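Putative exported protein (Bordetella parapertussis, PDB 3OCJ) is of unknown function but is probably an S-adenosylmethionine-dependent methyltransferase by fold, with palmitic acid bound. Local coordinates at residues A[97-111]-A[289-301]. Residues are numbered along the deposited sequence; the frame is centred on the assembly and turned at random.
Sequences AVLATRERHGHFRRA and EDDRARLFPTVIA. With PLM (palmitic acid), chain D.
R104 lies alongside F296, with its CD over one face of the ring, 3.6 Å from the centroid, a CH-pi contact. R104 has CG anti to the backbone N (chi1 173°) and bends at chi3. That bend turns the guanidinium back toward T101, where NE and NH2 both donate side-on to OG1, in the guanidinium plane. T101 OG1 in turn touches the F296 ring, 3.4 Å from CE2. R104 CG also lies 3.4 Å from T298 OG1, which sits at the edge of the F108 ring.

E103 reaches out extended to the turn 291-294. Its OE1 accepts from R292 N at 2.8 Å, nearly straight (168°) and on the syn side. The D291 carboxylate folds back on its own loop, OD1 taking F296 N and OD2 taking L295 N. Water 1 donates to E103 OE2 and D291 OD2 and accepts from A293 N, so it probably eases the repulsion between the two acids. A100 CB packs against L295 CB (3.7 Å) and F296 CB.

Further along, E289 CB lies over one face of the H107 ring. R110 NH1 gives a straight bond to H107 ND1 and a weak hydrogen bond, part of a salt bridge, to E289 OE1 (3.2 Å). Water 2 joins R110 NH2 to E289 OE2, which also forms a salt bridge with R287.

The contact lays helix 96-115 along the 286-289/298-302 hairpin, roughly parallel to strand segment 298-301, at the antiparallel end of the Rossmann-like sheet. Palmitic acid runs past A97, V98 and T101. The chemistry implies a mixed middle, where a buried arginine has its methylene on F296 and its nitrogens on T101 OG1, with charged groups and waters fixing the connecting loop at one end and E289 at the other.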
loop_
_atom_site.group_PDB
_atom_site.type_symbol
_atom_site.label_atom_id
_atom_site.label_comp_id
_atom_site.label_asym_id
_atom_site.label_seq_id
_atom_site.Cartn_x
_atom_site.Cartn_y
_atom_site.Cartn_z
ATOM N N ALA A 97 9.608 -4.529 -4.856
ATOM C CA ALA A 97 8.596 -3.709 -4.200
ATOM C C ALA A 97 7.585 -4.543 -3.401
ATOM O O ALA A 97 7.046 -4.090 -2.386
ATOM C CB ALA A 97 7.882 -2.830 -5.216
ATOM N N VAL A 98 7.319 -5.768 -3.859
ATOM C CA VAL A 98 6.405 -6.633 -3.125
ATOM C C VAL A 98 7.072 -7.093 -1.828
ATOM O O VAL A 98 6.431 -7.127 -0.766
ATOM C CB VAL A 98 5.974 -7.860 -3.974
ATOM C CG1 VAL A 98 5.137 -8.827 -3.142
ATOM C CG2 VAL A 98 5.185 -7.394 -5.204
ATOM N N LEU A 99 8.350 -7.462 -1.907
ATOM C CA LEU A 99 9.079 -7.843 -0.709
ATOM C C LEU A 99 9.067 -6.682 0.277
ATOM O O LEU A 99 8.852 -6.880 1.468
ATOM C CB LEU A 99 10.513 -8.226 -1.063
ATOM C CG LEU A 99 10.656 -9.518 -1.872
ATOM C CD1 LEU A 99 12.064 -9.655 -2.429
ATOM C CD2 LEU A 99 10.313 -10.718 -1.003
ATOM N N ALA A 100 9.253 -5.469 -0.238
ATOM C CA ALA A 100 9.291 -4.273 0.600
ATOM C C ALA A 100 7.950 -3.992 1.295
ATOM O O ALA A 100 7.925 -3.637 2.466
ATOM C CB ALA A 100 9.736 -3.078 -0.209
ATOM N N THR A 101 6.831 -4.137 0.585
ATOM C CA THR A 101 5.562 -3.877 1.255
ATOM C C THR A 101 5.254 -4.920 2.323
ATOM O O THR A 101 4.593 -4.605 3.305
ATOM C CB THR A 101 4.376 -3.662 0.276
ATOM O OG1 THR A 101 3.300 -3.035 0.982
ATOM C CG2 THR A 101 3.887 -4.983 -0.315
ATOM N N ARG A 102 5.720 -6.165 2.155
ATOM C CA ARG A 102 5.542 -7.149 3.231
ATOM C C ARG A 102 6.407 -6.823 4.440
ATOM O O ARG A 102 5.990 -7.014 5.588
ATOM C CB ARG A 102 5.803 -8.589 2.771
ATOM C CG ARG A 102 4.830 -9.032 1.731
ATOM C CD ARG A 102 4.610 -10.539 1.714
ATOM N NE ARG A 102 3.755 -10.826 0.583
ATOM C CZ ARG A 102 4.200 -11.239 -0.594
ATOM N NH1 ARG A 102 5.497 -11.478 -0.771
ATOM N NH2 ARG A 102 3.341 -11.438 -1.582
ATOM N N GLU A 103 7.624 -6.335 4.194
ATOM C CA GLU A 103 8.470 -5.877 5.293
ATOM C C GLU A 103 7.804 -4.702 5.994
ATOM O O GLU A 103 7.757 -4.649 7.220
ATOM C CB GLU A 103 9.843 -5.456 4.783
ATOM C CG GLU A 103 10.733 -6.583 4.296
ATOM C CD GLU A 103 12.029 -6.039 3.752
ATOM O OE1 GLU A 103 12.820 -5.531 4.568
ATOM O OE2 GLU A 103 12.233 -6.104 2.529
ATOM N N ARG A 104 7.292 -3.761 5.204
ATOM C CA ARG A 104 6.587 -2.600 5.733
ATOM C C ARG A 104 5.410 -3.029 6.607
ATOM O O ARG A 104 5.226 -2.503 7.692
ATOM C CB ARG A 104 6.118 -1.719 4.581
ATOM C CG ARG A 104 5.222 -0.553 5.010
ATOM C CD ARG A 104 4.221 -0.139 3.896
ATOM N NE ARG A 104 3.413 -1.286 3.458
ATOM C CZ ARG A 104 2.365 -1.767 4.122
ATOM N NH1 ARG A 104 1.954 -1.208 5.252
ATOM N NH2 ARG A 104 1.725 -2.837 3.648
ATOM N N HIS A 105 4.609 -3.977 6.122
ATOM C CA HIS A 105 3.517 -4.532 6.916
ATOM C C HIS A 105 3.991 -5.025 8.284
ATOM O O HIS A 105 3.323 -4.816 9.304
ATOM C CB HIS A 105 2.864 -5.674 6.135
ATOM C CG HIS A 105 1.676 -6.280 6.808
ATOM N ND1 HIS A 105 0.472 -5.619 6.930
ATOM C CD2 HIS A 105 1.495 -7.503 7.353
ATOM C CE1 HIS A 105 -0.394 -6.406 7.545
ATOM N NE2 HIS A 105 0.201 -7.556 7.811
ATOM N N GLY A 106 5.137 -5.701 8.305
ATOM C CA GLY A 106 5.721 -6.146 9.560
ATOM C C GLY A 106 6.087 -4.985 10.467
ATOM O O GLY A 106 5.873 -5.042 11.686
ATOM N N HIS A 107 6.662 -3.931 9.889
ATOM C CA HIS A 107 7.020 -2.766 10.697
ATOM C C HIS A 107 5.780 -2.045 11.236
ATOM O O HIS A 107 5.786 -1.556 12.368
ATOM C CB HIS A 107 7.939 -1.807 9.926
ATOM C CG HIS A 107 9.290 -2.381 9.631
ATOM N ND1 HIS A 107 10.136 -2.838 10.620
ATOM C CD2 HIS A 107 9.943 -2.567 8.459
ATOM C CE1 HIS A 107 11.246 -3.293 10.067
ATOM N NE2 HIS A 107 11.154 -3.145 8.757
ATOM N N PHE A 108 4.724 -1.975 10.428
ATOM C CA PHE A 108 3.454 -1.429 10.901
ATOM C C PHE A 108 2.962 -2.215 12.112
ATOM O O PHE A 108 2.530 -1.638 13.101
ATOM C CB PHE A 108 2.384 -1.489 9.797
ATOM C CG PHE A 108 2.330 -0.270 8.905
ATOM C CD1 PHE A 108 3.476 0.242 8.306
ATOM C CD2 PHE A 108 1.118 0.338 8.629
ATOM C CE1 PHE A 108 3.423 1.351 7.473
ATOM C CE2 PHE A 108 1.054 1.453 7.807
ATOM C CZ PHE A 108 2.213 1.955 7.209
ATOM N N ARG A 109 3.000 -3.545 12.020
ATOM C CA ARG A 109 2.512 -4.360 13.117
ATOM C C ARG A 109 3.344 -4.105 14.368
ATOM O O ARG A 109 2.795 -3.944 15.461
ATOM C CB ARG A 109 2.516 -5.839 12.731
ATOM C CG ARG A 109 1.345 -6.230 11.838
ATOM C CD ARG A 109 1.373 -7.717 11.515
ATOM N NE ARG A 109 1.336 -8.522 12.731
ATOM C CZ ARG A 109 1.571 -9.829 12.770
ATOM N NH1 ARG A 109 1.863 -10.485 11.655
ATOM N NH2 ARG A 109 1.513 -10.479 13.925
ATOM N N ARG A 110 4.669 -4.076 14.230
ATOM C CA ARG A 110 5.508 -3.835 15.404
ATOM C C ARG A 110 5.248 -2.457 16.009
ATOM O O ARG A 110 5.199 -2.305 17.245
ATOM C CB ARG A 110 7.004 -3.989 15.080
ATOM C CG ARG A 110 7.464 -5.417 14.845
ATOM C CD ARG A 110 9.000 -5.525 14.864
ATOM N NE ARG A 110 9.607 -4.557 13.960
ATOM C CZ ARG A 110 10.351 -3.517 14.333
ATOM N NH1 ARG A 110 10.808 -2.681 13.407
ATOM N NH2 ARG A 110 10.652 -3.305 15.611
ATOM N N ALA A 111 5.089 -1.452 15.153
ATOM C CA ALA A 111 4.890 -0.089 15.635
ATOM C C ALA A 111 3.536 0.036 16.324
ATOM O O ALA A 111 3.437 0.602 17.409
ATOM C CB ALA A 111 5.006 0.915 14.492
ATOM N N GLU A 289 11.252 3.389 10.087
ATOM C CA GLU A 289 11.580 1.969 10.108
ATOM C C GLU A 289 11.737 1.522 8.669
ATOM O O GLU A 289 10.744 1.308 7.949
ATOM C CB GLU A 289 10.492 1.158 10.828
ATOM C CG GLU A 289 10.401 1.465 12.327
ATOM C CD GLU A 289 11.561 0.870 13.127
ATOM O OE1 GLU A 289 12.285 0.009 12.598
ATOM O OE2 GLU A 289 11.738 1.264 14.304
ATOM N N ASP A 290 12.984 1.419 8.227
ATOM C CA ASP A 290 13.263 1.111 6.833
ATOM C C ASP A 290 13.208 -0.380 6.549
ATOM O O ASP A 290 13.715 -1.193 7.329
ATOM C CB ASP A 290 14.651 1.611 6.434
ATOM C CG ASP A 290 14.731 3.120 6.302
ATOM O OD1 ASP A 290 13.684 3.787 6.196
ATOM O OD2 ASP A 290 15.875 3.648 6.274
ATOM N N ASP A 291 12.627 -0.738 5.412
ATOM C CA ASP A 291 12.799 -2.085 4.891
ATOM C C ASP A 291 14.255 -2.242 4.436
ATOM O O ASP A 291 15.001 -1.259 4.326
ATOM C CB ASP A 291 11.839 -2.315 3.718
ATOM C CG ASP A 291 12.050 -1.308 2.594
ATOM O OD1 ASP A 291 11.890 -0.091 2.858
ATOM O OD2 ASP A 291 12.371 -1.716 1.459
ATOM N N ARG A 292 14.669 -3.476 4.184
ATOM C CA ARG A 292 16.066 -3.754 3.897
ATOM C C ARG A 292 16.625 -2.919 2.745
ATOM O O ARG A 292 17.703 -2.348 2.850
ATOM C CB ARG A 292 16.265 -5.245 3.609
ATOM C CG ARG A 292 16.081 -6.124 4.839
ATOM C CD ARG A 292 16.306 -7.595 4.488
ATOM N NE ARG A 292 17.665 -7.836 3.999
ATOM C CZ ARG A 292 18.024 -7.817 2.715
ATOM N NH1 ARG A 292 17.124 -7.574 1.768
ATOM N NH2 ARG A 292 19.288 -8.045 2.378
ATOM N N ALA A 293 15.879 -2.821 1.650
ATOM C CA ALA A 293 16.380 -2.099 0.487
ATOM C C ALA A 293 16.006 -0.609 0.476
ATOM O O ALA A 293 16.415 0.119 -0.425
ATOM C CB ALA A 293 15.900 -2.776 -0.820
ATOM N N ARG A 294 15.220 -0.185 1.460
ATOM C CA ARG A 294 14.740 1.203 1.624
ATOM C C ARG A 294 13.798 1.644 0.512
ATOM O O ARG A 294 13.740 2.827 0.174
ATOM C CB ARG A 294 15.891 2.216 1.764
ATOM C CG ARG A 294 16.730 2.125 3.063
ATOM C CD ARG A 294 17.863 1.133 2.937
ATOM N NE ARG A 294 18.806 1.286 4.057
ATOM C CZ ARG A 294 18.759 0.588 5.190
ATOM N NH1 ARG A 294 17.823 -0.323 5.388
ATOM N NH2 ARG A 294 19.667 0.813 6.138
ATOM N N LEU A 295 13.043 0.684 -0.015
ATOM C CA LEU A 295 12.025 0.951 -1.034
ATOM C C LEU A 295 10.721 1.494 -0.457
ATOM O O LEU A 295 9.983 2.203 -1.150
ATOM C CB LEU A 295 11.697 -0.330 -1.795
ATOM C CG LEU A 295 12.912 -1.157 -2.234
ATOM C CD1 LEU A 295 12.480 -2.456 -2.920
ATOM C CD2 LEU A 295 13.855 -0.368 -3.130
ATOM N N PHE A 296 10.401 1.133 0.778
ATOM C CA PHE A 296 9.069 1.421 1.305
ATOM C C PHE A 296 9.136 1.610 2.817
ATOM O O PHE A 296 8.599 0.794 3.574
ATOM C CB PHE A 296 8.116 0.266 0.953
ATOM C CG PHE A 296 6.650 0.656 0.822
ATOM C CD1 PHE A 296 6.152 1.876 1.276
ATOM C CD2 PHE A 296 5.777 -0.238 0.213
ATOM C CE1 PHE A 296 4.779 2.192 1.116
ATOM C CE2 PHE A 296 4.426 0.057 0.056
ATOM C CZ PHE A 296 3.929 1.278 0.499
ATOM N N PRO A 297 9.764 2.707 3.269
ATOM C CA PRO A 297 9.872 2.912 4.713
ATOM C C PRO A 297 8.536 3.170 5.390
ATOM O O PRO A 297 7.573 3.676 4.801
ATOM C CB PRO A 297 10.751 4.164 4.837
ATOM C CG PRO A 297 11.481 4.280 3.520
ATOM C CD PRO A 297 10.514 3.715 2.497
ATOM N N THR A 298 8.524 2.826 6.672
ATOM C CA THR A 298 7.455 3.138 7.602
ATOM C C THR A 298 7.922 4.344 8.399
ATOM O O THR A 298 9.113 4.466 8.704
ATOM C CB THR A 298 7.231 1.936 8.516
ATOM O OG1 THR A 298 6.756 0.833 7.732
ATOM C CG2 THR A 298 6.252 2.219 9.663
ATOM N N VAL A 299 7.002 5.235 8.732
ATOM C CA VAL A 299 7.320 6.351 9.607
ATOM C C VAL A 299 6.300 6.451 10.734
ATOM O O VAL A 299 5.085 6.341 10.508
ATOM C CB VAL A 299 7.432 7.682 8.828
ATOM C CG1 VAL A 299 6.124 8.007 8.061
ATOM C CG2 VAL A 299 7.820 8.835 9.762
ATOM N N ILE A 300 6.811 6.643 11.948
ATOM C CA ILE A 300 5.989 6.867 13.129
ATOM C C ILE A 300 6.201 8.314 13.552
ATOM O O ILE A 300 7.341 8.731 13.801
ATOM C CB ILE A 300 6.350 5.919 14.287
ATOM C CG1 ILE A 300 6.299 4.452 13.823
ATOM C CG2 ILE A 300 5.372 6.131 15.442
ATOM C CD1 ILE A 300 7.616 3.880 13.320
ATOM N N ALA A 301 5.116 9.079 13.615
ATOM C CA ALA A 301 5.170 10.520 13.857
ATOM C C ALA A 301 4.320 10.875 15.072
ATOM O O ALA A 301 3.184 10.431 15.180
ATOM C CB ALA A 301 4.672 11.252 12.622
HETATM C C1 PLM D . -0.537 0.131 -2.632
HETATM O O1 PLM D . -0.340 -0.223 -1.451
HETATM O O2 PLM D . -1.692 0.476 -2.962
HETATM C C2 PLM D . 0.572 0.147 -3.670
HETATM C C3 PLM D . 1.856 -0.541 -3.204
HETATM C C4 PLM D . 2.772 -0.704 -4.417
HETATM C C5 PLM D . 4.180 -1.164 -4.064
HETATM C C6 PLM D . 4.205 -2.581 -3.500
HETATM C C7 PLM D . 3.247 -3.526 -4.215
HETATM C C8 PLM D . 3.631 -3.807 -5.663
HETATM C C9 PLM D . 2.616 -4.794 -6.230
HETATM C CA PLM D . 3.109 -5.507 -7.481
HETATM C CB PLM D . 2.359 -6.825 -7.638
HETATM C CC PLM D . 2.451 -7.374 -9.052
HETATM C CD PLM D . 1.651 -8.663 -9.172
HETATM C CE PLM D . 1.610 -9.108 -10.630
HETATM C CF PLM D . 0.474 -10.086 -10.887
HETATM C CG PLM D . 0.601 -11.357 -10.063
HETATM O O HOH W 1 13.332 -4.160 1.013
HETATM O O HOH W 2 12.304 -1.002 15.819
#